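Local coordinates for transcriptional activator PlcR protein (Bacillus thuringiensis, PDB 3U3W) that activates virulence-gene transcription as a quorum-sensing regulator, pairing a helix-turn-helix domain that binds DNA with a TPR-type domain that binds the signal peptide PapR, at residues I13-L19 against K55-P59; P109-Q113 against Q144-D150; N159-N163 against K197-N201; Y212-L216 against C245-Y251; M232-Q237 against F266-M272. One frame throughout, in Å; residues are numbered along the deposited sequence.

Interaction 1: I13-L19 against K55-P59; sequences IRVLRGL and KLQIP
Two helix ends meet here, and each is closed by a Schellman motif. Helix 4-16 runs out through Arg-17 into Gly-18, whose phi of 79° takes it out of the helix, with two bonds back into the last turn; just past helix 46-56, Gln-57 also has positive phi (59°), before Ile-58 and Pro-59 continue extended. The backbones come closest at Arg-14 and Leu-56, with CA atoms 6.8 Å apart. Leu-56, rotamer mt, is the most covered residue: its CD2 lies 3.9 Å from Arg-14 CA and 4.5 Å from Leu-19 CD2, while its CB meets Ile-13 CG2 at 4.2 Å. Ile-13 (mt) also reaches Ile-58, CD1 to CD1 at 3.8 Å. Arg-17 reaches across, with chi1 and chi2 both m and chi3 t, so that NE donates to Leu-56 O at 3.1 Å and NH2 adds a weak bond to the same oxygen at 3.3 Å. The contact joins helix 4-16 to helix 46-56 in the hydrophobic core of the Cro/C1-type helix-turn-helix domain. Leu-188 of the second subunit covers Arg-17, Arg-14 turns away to Glu-38 and a DNA phosphate, and Leu-24 of helix 21-25 packs on Leu-56.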
# COMPACT_ATOMS: atom_id res chain seq x y z
N ILE A 13 1.65 23.07 -8.79
CA ILE A 13 2.63 21.99 -8.94
C ILE A 13 3.58 22.23 -10.11
O ILE A 13 4.74 21.82 -10.07
CB ILE A 13 1.94 20.61 -9.06
CG1 ILE A 13 1.01 20.36 -7.87
CG2 ILE A 13 2.97 19.50 -9.15
CD1 ILE A 13 0.18 19.12 -7.99
N ARG A 14 3.09 22.89 -11.16
CA ARG A 14 3.95 23.26 -12.29
C ARG A 14 4.99 24.29 -11.89
O ARG A 14 6.14 24.20 -12.31
CB ARG A 14 3.14 23.80 -13.47
CG ARG A 14 4.02 24.44 -14.55
CD ARG A 14 3.23 25.00 -15.73
NE ARG A 14 2.30 26.05 -15.35
CZ ARG A 14 2.64 27.30 -15.04
NH1 ARG A 14 1.70 28.19 -14.72
NH2 ARG A 14 3.92 27.66 -15.05
N VAL A 15 4.59 25.29 -11.10
CA VAL A 15 5.53 26.30 -10.63
C VAL A 15 6.54 25.65 -9.69
O VAL A 15 7.74 25.90 -9.76
CB VAL A 15 4.81 27.46 -9.89
CG1 VAL A 15 5.82 28.45 -9.33
CG2 VAL A 15 3.83 28.17 -10.82
N LEU A 16 6.02 24.79 -8.82
CA LEU A 16 6.84 24.05 -7.87
C LEU A 16 7.89 23.19 -8.59
O LEU A 16 8.92 22.84 -8.01
CB LEU A 16 5.94 23.16 -7.02
CG LEU A 16 6.45 22.70 -5.66
CD1 LEU A 16 6.59 23.88 -4.70
CD2 LEU A 16 5.47 21.68 -5.09
N ARG A 17 7.61 22.83 -9.84
CA ARG A 17 8.52 22.01 -10.62
C ARG A 17 9.39 22.85 -11.54
O ARG A 17 10.24 22.32 -12.25
CB ARG A 17 7.75 20.98 -11.45
CG ARG A 17 7.01 19.94 -10.63
CD ARG A 17 7.91 18.80 -10.16
NE ARG A 17 7.12 17.73 -9.56
CZ ARG A 17 6.82 17.65 -8.26
NH1 ARG A 17 7.27 18.57 -7.42
NH2 ARG A 17 6.08 16.64 -7.81
N GLY A 18 9.16 24.16 -11.54
CA GLY A 18 9.97 25.08 -12.31
C GLY A 18 9.67 25.18 -13.81
O GLY A 18 10.31 25.96 -14.52
N LEU A 19 8.71 24.39 -14.27
CA LEU A 19 8.27 24.41 -15.66
C LEU A 19 7.34 25.59 -15.98
O LEU A 19 6.59 26.05 -15.11
CB LEU A 19 7.51 23.13 -15.98
CG LEU A 19 8.33 21.86 -16.19
CD1 LEU A 19 9.48 21.79 -15.21
CD2 LEU A 19 7.43 20.64 -16.08
N LYS A 55 4.15 14.08 -16.52
CA LYS A 55 5.24 15.04 -16.53
C LYS A 55 5.47 15.68 -15.15
O LYS A 55 6.61 15.96 -14.77
CB LYS A 55 5.03 16.12 -17.60
CG LYS A 55 6.31 16.89 -17.94
CD LYS A 55 6.17 17.75 -19.19
CE LYS A 55 5.84 16.93 -20.43
NZ LYS A 55 5.77 17.78 -21.65
N LEU A 56 4.39 15.89 -14.40
CA LEU A 56 4.49 16.51 -13.08
C LEU A 56 4.74 15.47 -11.99
O LEU A 56 4.97 15.82 -10.83
CB LEU A 56 3.23 17.31 -12.76
CG LEU A 56 2.83 18.48 -13.67
CD1 LEU A 56 1.46 19.00 -13.28
CD2 LEU A 56 3.85 19.58 -13.62
N GLN A 57 4.71 14.20 -12.36
CA GLN A 57 4.92 13.10 -11.41
C GLN A 57 3.89 13.15 -10.29
O GLN A 57 4.23 13.20 -9.12
CB GLN A 57 6.35 13.12 -10.85
CG GLN A 57 7.44 12.93 -11.91
CD GLN A 57 8.86 12.96 -11.34
OE1 GLN A 57 9.52 14.01 -11.34
NE2 GLN A 57 9.35 11.81 -10.87
N ILE A 58 2.63 13.13 -10.67
CA ILE A 58 1.54 13.16 -9.70
C ILE A 58 0.58 12.02 -9.99
O ILE A 58 0.10 11.89 -11.12
CB ILE A 58 0.78 14.50 -9.78
CG1 ILE A 58 1.72 15.68 -9.51
CG2 ILE A 58 -0.44 14.47 -8.85
CD1 ILE A 58 2.11 15.88 -8.04
N PRO A 59 0.31 11.17 -8.99
CA PRO A 59 -0.72 10.14 -9.13
C PRO A 59 -2.00 10.79 -9.62
O PRO A 59 -2.44 11.82 -9.10
CB PRO A 59 -0.91 9.61 -7.71
CG PRO A 59 0.38 9.89 -7.04
CD PRO A 59 0.90 11.17 -7.64

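Interaction 2: P109-Q113 against Q144-D150; sequences PEFQQ and QQLTGID
Glu-110, Leu-146 and Gln-113 supply most of the surface by which the first turn of helix 109-125 receives the irregular segment 144-150. The backbones approach most closely at Glu-110 and Gly-148, 5.8 Å between CA atoms. Glu-110, chi1 and chi2 both t, spreads its carboxylate along two successive amides: Ile-149 N donates to OE1 at 2.8 Å and Asp-150 N to OE2 at 3.1 Å. This holds the loop between helices 131-143 and 153-167 on helix 109-125. Gly-148 CA passes 3.5 Å from Glu-110 OE1; a CB would be tight there and, at phi/psi 86/167, jammed against the preceding carbonyl oxygen, which by itself favours glycine. Leu-146 (chi1 t, chi2 p) sets CD2 3.9 Å from Pro-109 CB. Gln-113, tt, places NE2 3.7 Å from Leu-146 CB, and one water accepts from Gln-113 NE2 (3.0 Å) and Leu-146 N (2.9 Å). Gln-50 of the second subunit packs on Ile-149, Asp-150 pairs with Lys-79, and Gln-113 OE1 takes a hydrogen bond from Gln-153 of helix 153-167.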
# COMPACT_ATOMS: atom_id res chain seq x y z
N PRO A 109 -19.76 14.59 1.58
CA PRO A 109 -20.45 13.37 2.03
C PRO A 109 -19.51 12.23 2.43
O PRO A 109 -19.69 11.68 3.52
CB PRO A 109 -21.32 12.98 0.83
CG PRO A 109 -21.58 14.29 0.13
CD PRO A 109 -20.32 15.11 0.32
N GLU A 110 -18.54 11.88 1.58
CA GLU A 110 -17.63 10.77 1.86
C GLU A 110 -16.81 11.00 3.13
O GLU A 110 -16.63 10.08 3.93
CB GLU A 110 -16.71 10.47 0.67
CG GLU A 110 -15.50 9.60 1.03
CD GLU A 110 -14.52 9.38 -0.12
OE1 GLU A 110 -14.68 9.98 -1.22
OE2 GLU A 110 -13.55 8.61 0.07
N PHE A 111 -16.29 12.22 3.31
CA PHE A 111 -15.52 12.52 4.51
C PHE A 111 -16.44 12.56 5.73
O PHE A 111 -16.08 12.08 6.80
CB PHE A 111 -14.71 13.82 4.37
CG PHE A 111 -13.76 14.09 5.54
CD1 PHE A 111 -12.76 13.19 5.87
CD2 PHE A 111 -13.86 15.26 6.28
CE1 PHE A 111 -11.88 13.44 6.94
CE2 PHE A 111 -12.99 15.52 7.35
CZ PHE A 111 -12.00 14.60 7.68
N GLN A 112 -17.64 13.13 5.57
CA GLN A 112 -18.60 13.15 6.68
C GLN A 112 -18.97 11.72 7.08
O GLN A 112 -19.06 11.42 8.27
CB GLN A 112 -19.85 13.97 6.34
CG GLN A 112 -19.57 15.46 6.10
CD GLN A 112 -20.01 16.36 7.25
OE1 GLN A 112 -19.23 16.68 8.14
NE2 GLN A 112 -21.27 16.79 7.21
N GLN A 113 -19.16 10.85 6.09
CA GLN A 113 -19.46 9.45 6.38
C GLN A 113 -18.34 8.76 7.15
O GLN A 113 -18.60 7.99 8.08
CB GLN A 113 -19.74 8.69 5.10
CG GLN A 113 -20.35 7.34 5.36
CD GLN A 113 -20.33 6.49 4.13
OE1 GLN A 113 -19.28 6.32 3.52
NE2 GLN A 113 -21.48 5.95 3.74
N GLN A 144 -27.08 5.15 2.67
CA GLN A 144 -26.69 6.32 1.87
C GLN A 144 -26.30 5.91 0.45
O GLN A 144 -26.40 6.71 -0.47
CB GLN A 144 -25.51 7.08 2.50
CG GLN A 144 -25.84 7.83 3.77
CD GLN A 144 -24.70 8.74 4.21
OE1 GLN A 144 -23.96 8.42 5.14
NE2 GLN A 144 -24.55 9.88 3.54
N GLN A 145 -25.84 4.67 0.29
CA GLN A 145 -25.34 4.19 -1.01
C GLN A 145 -24.32 5.18 -1.56
O GLN A 145 -24.36 5.57 -2.74
CB GLN A 145 -26.49 4.01 -2.00
CG GLN A 145 -27.73 3.32 -1.44
CD GLN A 145 -27.82 1.84 -1.79
OE1 GLN A 145 -26.87 1.08 -1.56
NE2 GLN A 145 -28.95 1.43 -2.36
N LEU A 146 -23.41 5.60 -0.69
CA LEU A 146 -22.43 6.62 -1.05
C LEU A 146 -21.39 6.04 -2.00
O LEU A 146 -20.86 4.95 -1.77
CB LEU A 146 -21.77 7.18 0.21
CG LEU A 146 -21.29 8.63 0.16
CD1 LEU A 146 -22.25 9.47 -0.65
CD2 LEU A 146 -21.16 9.17 1.57
N THR A 147 -21.10 6.79 -3.06
CA THR A 147 -20.11 6.41 -4.06
C THR A 147 -18.69 6.62 -3.53
O THR A 147 -18.14 5.75 -2.84
CB THR A 147 -20.32 7.20 -5.38
OG1 THR A 147 -20.14 8.61 -5.13
CG2 THR A 147 -21.72 6.95 -5.94
N GLY A 148 -18.09 7.76 -3.85
CA GLY A 148 -16.82 8.16 -3.27
C GLY A 148 -15.52 7.67 -3.91
O GLY A 148 -15.50 6.76 -4.74
N ILE A 149 -14.43 8.29 -3.50
CA ILE A 149 -13.09 7.95 -3.96
C ILE A 149 -12.64 6.61 -3.39
O ILE A 149 -12.19 5.72 -4.14
CB ILE A 149 -12.07 9.04 -3.56
CG1 ILE A 149 -12.47 10.40 -4.14
CG2 ILE A 149 -10.66 8.65 -4.00
CD1 ILE A 149 -12.41 10.46 -5.65
N ASP A 150 -12.73 6.47 -2.07
CA ASP A 150 -12.34 5.24 -1.37
C ASP A 150 -13.42 4.19 -1.58
O ASP A 150 -14.47 4.25 -0.95
CB ASP A 150 -12.11 5.52 0.12
CG ASP A 150 -11.55 4.31 0.89
OD1 ASP A 150 -11.63 3.16 0.40
OD2 ASP A 150 -11.05 4.53 2.01
O HOH W 1 -22.92 4.22 1.76

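Interaction 3: N159-N163 against K197-N201; sequences NAIAN and KVRYN
Helices 153-167 and 192-208 run almost parallel through these segments, 11° between their N-to-C directions, with the axes of the short segments 10.9 Å apart at closest approach. The CA atoms of Asn-159 and Val-198, and of Asn-163 and Asn-201, are nearest, 6.8 Å apart in each pair. The wide gap is bridged by amides. In the one direct hydrogen bond, Asn-201 ND2 donates to Asn-159 OD1 at 2.8 Å; Asn-159 has chi1 t, Asn-201 and Asn-163 chi1 m. Asn-163 adds contact without bonding, its OD1 lying 3.1 Å from Asn-201 CG. Van der Waals contacts are sparse: Asn-159 OD1 to Val-198 CG2 at 4.1 Å and Asn-159 ND2 to Lys-197 CD at 4.2 Å. Phe-178 of helix 171-187 touches all three asparagines. The same amides also reach the bound PapR heptapeptide, whose backbone is hydrogen-bonded by ND2 of Asn-159, Asn-201 and, weakly, Asn-163; Lys-197 NZ is ion-paired with that backbone too. Asparagines from parallel helices of successive repeats, gripping a peptide main chain, are typical of the concave binding groove of TPR domains.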
# COMPACT_ATOMS: atom_id res chain seq x y z
N ASN A 159 -17.77 -4.25 8.23
CA ASN A 159 -16.90 -4.98 9.12
C ASN A 159 -17.18 -4.57 10.55
O ASN A 159 -17.31 -5.43 11.42
CB ASN A 159 -15.42 -4.80 8.75
CG ASN A 159 -14.47 -5.36 9.83
OD1 ASN A 159 -14.20 -6.57 9.90
ND2 ASN A 159 -14.00 -4.50 10.68
N ALA A 160 -17.29 -3.27 10.81
CA ALA A 160 -17.71 -2.79 12.15
C ALA A 160 -19.06 -3.39 12.59
O ALA A 160 -19.18 -3.93 13.69
CB ALA A 160 -17.76 -1.25 12.19
N ILE A 161 -20.06 -3.33 11.72
CA ILE A 161 -21.34 -3.95 12.00
C ILE A 161 -21.18 -5.43 12.38
O ILE A 161 -21.74 -5.89 13.37
CB ILE A 161 -22.31 -3.80 10.82
CG1 ILE A 161 -22.74 -2.33 10.66
CG2 ILE A 161 -23.52 -4.70 11.02
CD1 ILE A 161 -23.48 -2.02 9.36
N ALA A 162 -20.39 -6.17 11.60
CA ALA A 162 -20.19 -7.60 11.86
C ALA A 162 -19.48 -7.87 13.20
O ALA A 162 -19.81 -8.84 13.90
CB ALA A 162 -19.44 -8.24 10.72
N ASN A 163 -18.52 -7.02 13.55
CA ASN A 163 -17.82 -7.10 14.83
C ASN A 163 -18.76 -6.93 16.00
O ASN A 163 -18.60 -7.55 17.04
CB ASN A 163 -16.74 -5.99 14.94
CG ASN A 163 -15.49 -6.29 14.12
OD1 ASN A 163 -15.29 -7.40 13.64
ND2 ASN A 163 -14.63 -5.29 13.98
N LYS A 197 -7.66 -8.34 7.91
CA LYS A 197 -8.38 -7.86 9.06
C LYS A 197 -9.74 -8.58 9.20
O LYS A 197 -10.11 -9.02 10.29
CB LYS A 197 -8.56 -6.35 8.97
CG LYS A 197 -9.49 -5.82 10.05
CD LYS A 197 -9.89 -4.38 9.80
CE LYS A 197 -8.76 -3.43 10.11
NZ LYS A 197 -9.19 -2.02 9.97
N VAL A 198 -10.48 -8.67 8.09
CA VAL A 198 -11.76 -9.38 8.09
C VAL A 198 -11.60 -10.84 8.49
O VAL A 198 -12.38 -11.35 9.28
CB VAL A 198 -12.49 -9.33 6.72
CG1 VAL A 198 -13.83 -10.07 6.80
CG2 VAL A 198 -12.71 -7.90 6.27
N ARG A 199 -10.59 -11.52 7.94
CA ARG A 199 -10.37 -12.92 8.33
C ARG A 199 -10.08 -13.06 9.81
O ARG A 199 -10.48 -14.04 10.45
CB ARG A 199 -9.29 -13.59 7.50
CG ARG A 199 -9.67 -13.76 6.05
CD ARG A 199 -8.68 -14.64 5.29
NE ARG A 199 -9.07 -14.69 3.89
CZ ARG A 199 -9.95 -15.55 3.38
NH1 ARG A 199 -10.54 -16.47 4.15
NH2 ARG A 199 -10.25 -15.49 2.09
N TYR A 200 -9.40 -12.07 10.38
CA TYR A 200 -9.08 -12.11 11.79
C TYR A 200 -10.32 -12.00 12.66
O TYR A 200 -10.46 -12.73 13.65
CB TYR A 200 -8.12 -11.00 12.15
CG TYR A 200 -7.84 -10.87 13.62
CD1 TYR A 200 -7.03 -11.79 14.28
CD2 TYR A 200 -8.38 -9.82 14.36
CE1 TYR A 200 -6.76 -11.66 15.63
CE2 TYR A 200 -8.11 -9.68 15.71
CZ TYR A 200 -7.30 -10.60 16.34
OH TYR A 200 -7.03 -10.45 17.68
N ASN A 201 -11.21 -11.07 12.30
CA ASN A 201 -12.42 -10.82 13.08
C ASN A 201 -13.31 -12.02 12.93
O ASN A 201 -13.85 -12.53 13.91
CB ASN A 201 -13.13 -9.55 12.58
CG ASN A 201 -12.39 -8.26 12.94
OD1 ASN A 201 -11.70 -8.17 13.97
ND2 ASN A 201 -12.53 -7.23 12.08

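Interaction 4: Y212-L216 against C245-Y251; sequences YEESL and CLRKLEY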
# COMPACT_ATOMS: atom_id res chain seq x y z
N TYR A 212 -13.45 -24.37 16.18
CA TYR A 212 -12.03 -24.16 16.36
C TYR A 212 -11.22 -24.40 15.11
O TYR A 212 -10.33 -23.61 14.77
CB TYR A 212 -11.55 -25.01 17.52
CG TYR A 212 -12.25 -24.61 18.80
CD1 TYR A 212 -12.28 -23.27 19.21
CD2 TYR A 212 -12.93 -25.55 19.57
CE1 TYR A 212 -12.92 -22.88 20.37
CE2 TYR A 212 -13.58 -25.17 20.75
CZ TYR A 212 -13.58 -23.84 21.13
OH TYR A 212 -14.24 -23.46 22.29
N GLU A 213 -11.56 -25.47 14.41
CA GLU A 213 -10.88 -25.83 13.19
C GLU A 213 -11.06 -24.77 12.11
O GLU A 213 -10.11 -24.43 11.40
CB GLU A 213 -11.39 -27.20 12.70
CG GLU A 213 -10.91 -27.58 11.31
CD GLU A 213 -11.08 -29.07 11.02
OE1 GLU A 213 -11.88 -29.74 11.72
OE2 GLU A 213 -10.41 -29.56 10.08
N GLU A 214 -12.27 -24.25 11.96
CA GLU A 214 -12.50 -23.23 10.94
C GLU A 214 -11.81 -21.92 11.32
O GLU A 214 -11.38 -21.16 10.45
CB GLU A 214 -14.00 -23.01 10.71
CG GLU A 214 -14.60 -23.94 9.68
CD GLU A 214 -16.12 -24.05 9.79
OE1 GLU A 214 -16.83 -23.35 9.04
OE2 GLU A 214 -16.60 -24.84 10.62
N SER A 215 -11.74 -21.65 12.62
CA SER A 215 -11.10 -20.45 13.11
C SER A 215 -9.62 -20.50 12.72
O SER A 215 -9.08 -19.55 12.17
CB SER A 215 -11.25 -20.36 14.63
OG SER A 215 -10.67 -19.17 15.15
N LEU A 216 -8.98 -21.63 13.00
CA LEU A 216 -7.56 -21.82 12.71
C LEU A 216 -7.31 -21.75 11.20
O LEU A 216 -6.27 -21.26 10.74
CB LEU A 216 -7.05 -23.14 13.30
CG LEU A 216 -5.60 -23.56 13.04
CD1 LEU A 216 -4.63 -22.54 13.61
CD2 LEU A 216 -5.32 -24.96 13.57
N CYS A 245 -6.47 -21.26 19.17
CA CYS A 245 -7.07 -22.38 18.44
C CYS A 245 -6.32 -23.68 18.71
O CYS A 245 -6.93 -24.72 18.95
CB CYS A 245 -7.10 -22.09 16.94
SG CYS A 245 -8.25 -20.84 16.47
N LEU A 246 -5.00 -23.60 18.68
CA LEU A 246 -4.13 -24.73 18.92
C LEU A 246 -4.39 -25.35 20.29
O LEU A 246 -4.32 -26.57 20.45
CB LEU A 246 -2.66 -24.32 18.80
CG LEU A 246 -2.15 -23.95 17.39
CD1 LEU A 246 -0.63 -23.80 17.38
CD2 LEU A 246 -2.57 -24.96 16.35
N ARG A 247 -4.70 -24.51 21.28
CA ARG A 247 -5.00 -24.98 22.63
C ARG A 247 -6.31 -25.77 22.65
O ARG A 247 -6.38 -26.86 23.20
CB ARG A 247 -5.04 -23.81 23.62
CG ARG A 247 -4.81 -24.19 25.07
CD ARG A 247 -4.19 -23.02 25.85
NE ARG A 247 -4.90 -21.76 25.61
CZ ARG A 247 -5.99 -21.38 26.27
NH1 ARG A 247 -6.50 -22.15 27.23
NH2 ARG A 247 -6.58 -20.22 25.98
N LYS A 248 -7.35 -25.24 22.03
CA LYS A 248 -8.65 -25.91 22.02
C LYS A 248 -8.59 -27.21 21.22
O LYS A 248 -9.29 -28.17 21.55
CB LYS A 248 -9.75 -25.00 21.46
CG LYS A 248 -10.13 -23.90 22.39
CD LYS A 248 -10.43 -24.46 23.77
CE LYS A 248 -10.53 -23.37 24.82
NZ LYS A 248 -11.83 -22.64 24.76
N LEU A 249 -7.77 -27.22 20.18
CA LEU A 249 -7.68 -28.38 19.30
C LEU A 249 -6.71 -29.43 19.86
O LEU A 249 -6.50 -30.47 19.24
CB LEU A 249 -7.28 -27.96 17.88
CG LEU A 249 -8.37 -27.23 17.09
CD1 LEU A 249 -7.83 -26.74 15.76
CD2 LEU A 249 -9.61 -28.13 16.88
N GLU A 250 -6.12 -29.14 21.02
CA GLU A 250 -5.28 -30.11 21.72
C GLU A 250 -3.99 -30.49 21.00
O GLU A 250 -3.57 -31.65 21.02
CB GLU A 250 -6.08 -31.36 22.08
CG GLU A 250 -7.13 -31.10 23.16
CD GLU A 250 -7.95 -32.33 23.50
OE1 GLU A 250 -8.80 -32.73 22.67
OE2 GLU A 250 -7.73 -32.89 24.59
N TYR A 251 -3.36 -29.51 20.36
CA TYR A 251 -2.03 -29.70 19.78
C TYR A 251 -1.00 -29.88 20.86
O TYR A 251 -1.28 -29.66 22.04
CB TYR A 251 -1.64 -28.49 18.94
CG TYR A 251 -2.24 -28.49 17.57
CD1 TYR A 251 -3.61 -28.31 17.38
CD2 TYR A 251 -1.43 -28.66 16.45
CE1 TYR A 251 -4.15 -28.30 16.10
CE2 TYR A 251 -1.97 -28.67 15.18
CZ TYR A 251 -3.32 -28.48 15.01
OH TYR A 251 -3.82 -28.49 13.72
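Tyr-212 and Leu-216, one turn apart at the start of helix 212-228, carry most of this contact from their side, and their rotamers differ. Tyr-212, with chi1 m, lays a ring face against Lys-248: the lysine CB stands 3.6 Å from the ring centroid, only 8° off the normal, a CH-pi contact. Lys-248 has chi1 and chi2 m, chi3 t and chi4 p, which leaves NZ 3.5 Å from Tyr-212 OH; its weak hydrogen bond, however, goes to Tyr-207 OH, and the Tyr-207 ring also meets Tyr-212 edge-to-face. Where the backbones are closest, Tyr-212 to Cys-245 at 5.7 Å between CA atoms, the small thiol of Cys-245 (chi1 m) fits between the helices, SG 3.2 Å from OG of Ser-215 (chi1 t) and 3.6 Å from Leu-216 N. Ser-215 OG itself is hydrogen-bonded to Ala-203 O in helix 192-208. This is helix-to-helix packing between consecutive repeats of the TPR-type superhelix, made where helix 235-248 ends in a Schellman motif with Glu-250 at positive phi. Leu-216 (chi1 t, chi2 p) sends CD2 into an apolar cluster, 3.9 Å from Leu-246 CD2, 3.8 Å from Leu-249 CD1 and 4.3 Å from Tyr-251 CZ. In Leu-249, mt, CD1 is the methyl near Leu-216 CD2; CD2 is the one nearer Tyr-212 CB, at 3.7 Å.

Interaction 5: M232-Q237 against F266-M272; sequences MALIGQ and FFDILEM
In the TPR-type helical repeat where helices 235-248 and 253-269 meet, next to both the bound peptide and the second subunit, the start of the first helix lies against the end of the second. Met-232 and Ala-233 lead up to Leu-234 at the N-cap position, and helix 235-248 follows; the other segment is helical to Ile-269 and closes in a Schellman motif, with Glu-271 at positive phi (57°). The backbones are nearest at Gly-236 and Phe-266, 5.1 Å between CA atoms. Phe-266 (chi1 m, chi2 -73°) offers a ring face to Ile-235 (chi1 t), whose CG2 sits 3.4 Å from the ring centroid in a CH-pi contact. Met-232, chi1 m and chi2 t, puts SD at the ring edge, 5.3 Å from the centroid, a Met-aromatic contact; Phe-265 of the second subunit meets Phe-266 edge-to-face, and Met-232 packs on its own counterpart there. Leu-270, mt, fills the space beside Met-232, its CD1 lying 4.1 Å from Met-232 CB and 3.6 Å from Met-232 O. Gln-237 NE2 hydrogen-bonds an acidic side chain of the peptide, and Phe-267 touches an apolar one. The close backbone approach depends on the missing side chain of Gly-236, since a CB there would clash with Phe-267 CE1, which lies 3.6 Å from Gly-236 C.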
# COMPACT_ATOMS: atom_id res chain seq x y z
N MET A 232 2.61 -6.35 9.08
CA MET A 232 2.76 -6.64 10.50
C MET A 232 1.52 -6.17 11.24
O MET A 232 1.45 -6.29 12.47
CB MET A 232 3.92 -5.83 11.10
CG MET A 232 5.28 -6.36 10.92
SD MET A 232 6.46 -5.59 12.04
CE MET A 232 6.77 -4.03 11.21
N ALA A 233 0.58 -5.57 10.52
CA ALA A 233 -0.53 -4.88 11.17
C ALA A 233 -1.31 -5.78 12.18
O ALA A 233 -1.58 -5.38 13.31
CB ALA A 233 -1.46 -4.27 10.11
N LEU A 234 -1.64 -6.99 11.75
CA LEU A 234 -2.42 -7.90 12.58
C LEU A 234 -1.69 -9.20 12.89
O LEU A 234 -2.28 -10.12 13.46
CB LEU A 234 -3.76 -8.20 11.89
CG LEU A 234 -4.71 -7.01 11.84
CD1 LEU A 234 -6.07 -7.47 11.43
CD2 LEU A 234 -4.78 -6.32 13.21
N ILE A 235 -0.41 -9.29 12.52
CA ILE A 235 0.29 -10.58 12.60
C ILE A 235 0.49 -11.06 14.04
O ILE A 235 0.42 -12.25 14.31
CB ILE A 235 1.66 -10.57 11.82
CG1 ILE A 235 2.18 -11.99 11.64
CG2 ILE A 235 2.70 -9.72 12.55
CD1 ILE A 235 1.91 -12.55 10.30
N GLY A 236 0.73 -10.13 14.97
CA GLY A 236 0.80 -10.50 16.38
C GLY A 236 -0.53 -11.10 16.86
O GLY A 236 -0.56 -12.19 17.43
N GLN A 237 -1.62 -10.38 16.61
CA GLN A 237 -2.95 -10.83 17.00
C GLN A 237 -3.25 -12.21 16.42
O GLN A 237 -3.84 -13.04 17.09
CB GLN A 237 -4.03 -9.83 16.57
CG GLN A 237 -3.85 -8.44 17.20
CD GLN A 237 -2.91 -7.55 16.38
OE1 GLN A 237 -1.80 -7.97 16.02
NE2 GLN A 237 -3.34 -6.33 16.08
N PHE A 266 5.88 -9.79 18.48
CA PHE A 266 5.30 -8.64 17.77
C PHE A 266 4.72 -7.59 18.69
O PHE A 266 4.90 -6.40 18.44
CB PHE A 266 4.27 -9.07 16.73
CG PHE A 266 4.88 -9.70 15.53
CD1 PHE A 266 5.55 -8.92 14.59
CD2 PHE A 266 4.81 -11.07 15.34
CE1 PHE A 266 6.15 -9.51 13.48
CE2 PHE A 266 5.40 -11.66 14.22
CZ PHE A 266 6.08 -10.87 13.30
N PHE A 267 4.05 -8.03 19.75
CA PHE A 267 3.52 -7.06 20.71
C PHE A 267 4.63 -6.20 21.31
O PHE A 267 4.45 -5.00 21.51
CB PHE A 267 2.68 -7.74 21.81
CG PHE A 267 1.44 -8.41 21.29
CD1 PHE A 267 0.96 -8.12 20.01
CD2 PHE A 267 0.75 -9.34 22.06
CE1 PHE A 267 -0.18 -8.74 19.52
CE2 PHE A 267 -0.39 -9.97 21.57
CZ PHE A 267 -0.85 -9.67 20.30
N ASP A 268 5.77 -6.82 21.59
CA ASP A 268 6.92 -6.10 22.12
C ASP A 268 7.39 -5.04 21.13
O ASP A 268 7.24 -3.84 21.37
CB ASP A 268 8.07 -7.06 22.43
CG ASP A 268 9.35 -6.33 22.83
OD1 ASP A 268 9.33 -5.62 23.86
OD2 ASP A 268 10.38 -6.46 22.12
N ILE A 269 7.95 -5.48 20.01
CA ILE A 269 8.54 -4.56 19.04
C ILE A 269 7.56 -3.53 18.48
O ILE A 269 7.97 -2.42 18.12
CB ILE A 269 9.27 -5.26 17.87
CG1 ILE A 269 8.28 -5.82 16.87
CG2 ILE A 269 10.22 -6.33 18.38
CD1 ILE A 269 8.74 -5.70 15.44
N LEU A 270 6.28 -3.86 18.39
CA LEU A 270 5.30 -2.87 17.92
C LEU A 270 4.74 -2.02 19.07
O LEU A 270 3.90 -1.15 18.86
CB LEU A 270 4.18 -3.52 17.10
CG LEU A 270 4.62 -4.03 15.73
CD1 LEU A 270 3.47 -4.71 14.97
CD2 LEU A 270 5.22 -2.88 14.91
N GLU A 271 5.25 -2.29 20.27
CA GLU A 271 4.84 -1.56 21.48
C GLU A 271 3.34 -1.61 21.74
O GLU A 271 2.74 -0.61 22.14
CB GLU A 271 5.32 -0.10 21.41
CG GLU A 271 6.84 0.05 21.55
CD GLU A 271 7.32 1.45 21.22
OE1 GLU A 271 7.73 1.68 20.06
OE2 GLU A 271 7.30 2.33 22.12
N MET A 272 2.73 -2.78 21.52
CA MET A 272 1.29 -2.95 21.74
C MET A 272 1.00 -3.30 23.20
O MET A 272 0.71 -4.46 23.53
CB MET A 272 0.74 -4.03 20.79
CG MET A 272 0.83 -3.67 19.31
SD MET A 272 0.61 -5.08 18.18
CE MET A 272 0.43 -4.22 16.63

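Burial alone does not set the chemistry of the five contacts. Interactions 3 and 5 are buried, yet contrast: amides dominate the first, aromatic and aliphatic groups the second. They touch, Tyr-200 OH lying 3.3 Å from Gln-237 CB, and both adjoin the peptide. Interactions 1 and 4 are partly buried. Interactions 4 and 5 share helix 235-248, engaged at its end and start respectively, and neither has a hydrogen bond across its segments. Interaction 2, at the surface, rests on a carboxylate hydrogen-bonded to loop amides, with one leucine packed beside it. Interaction 1 belongs to the DNA-binding domain, its centre about 55 Å from that of interaction 4. Interactions 1, 2 and 5 all reach the second subunit, whereas interaction 4 touches no other protein chain.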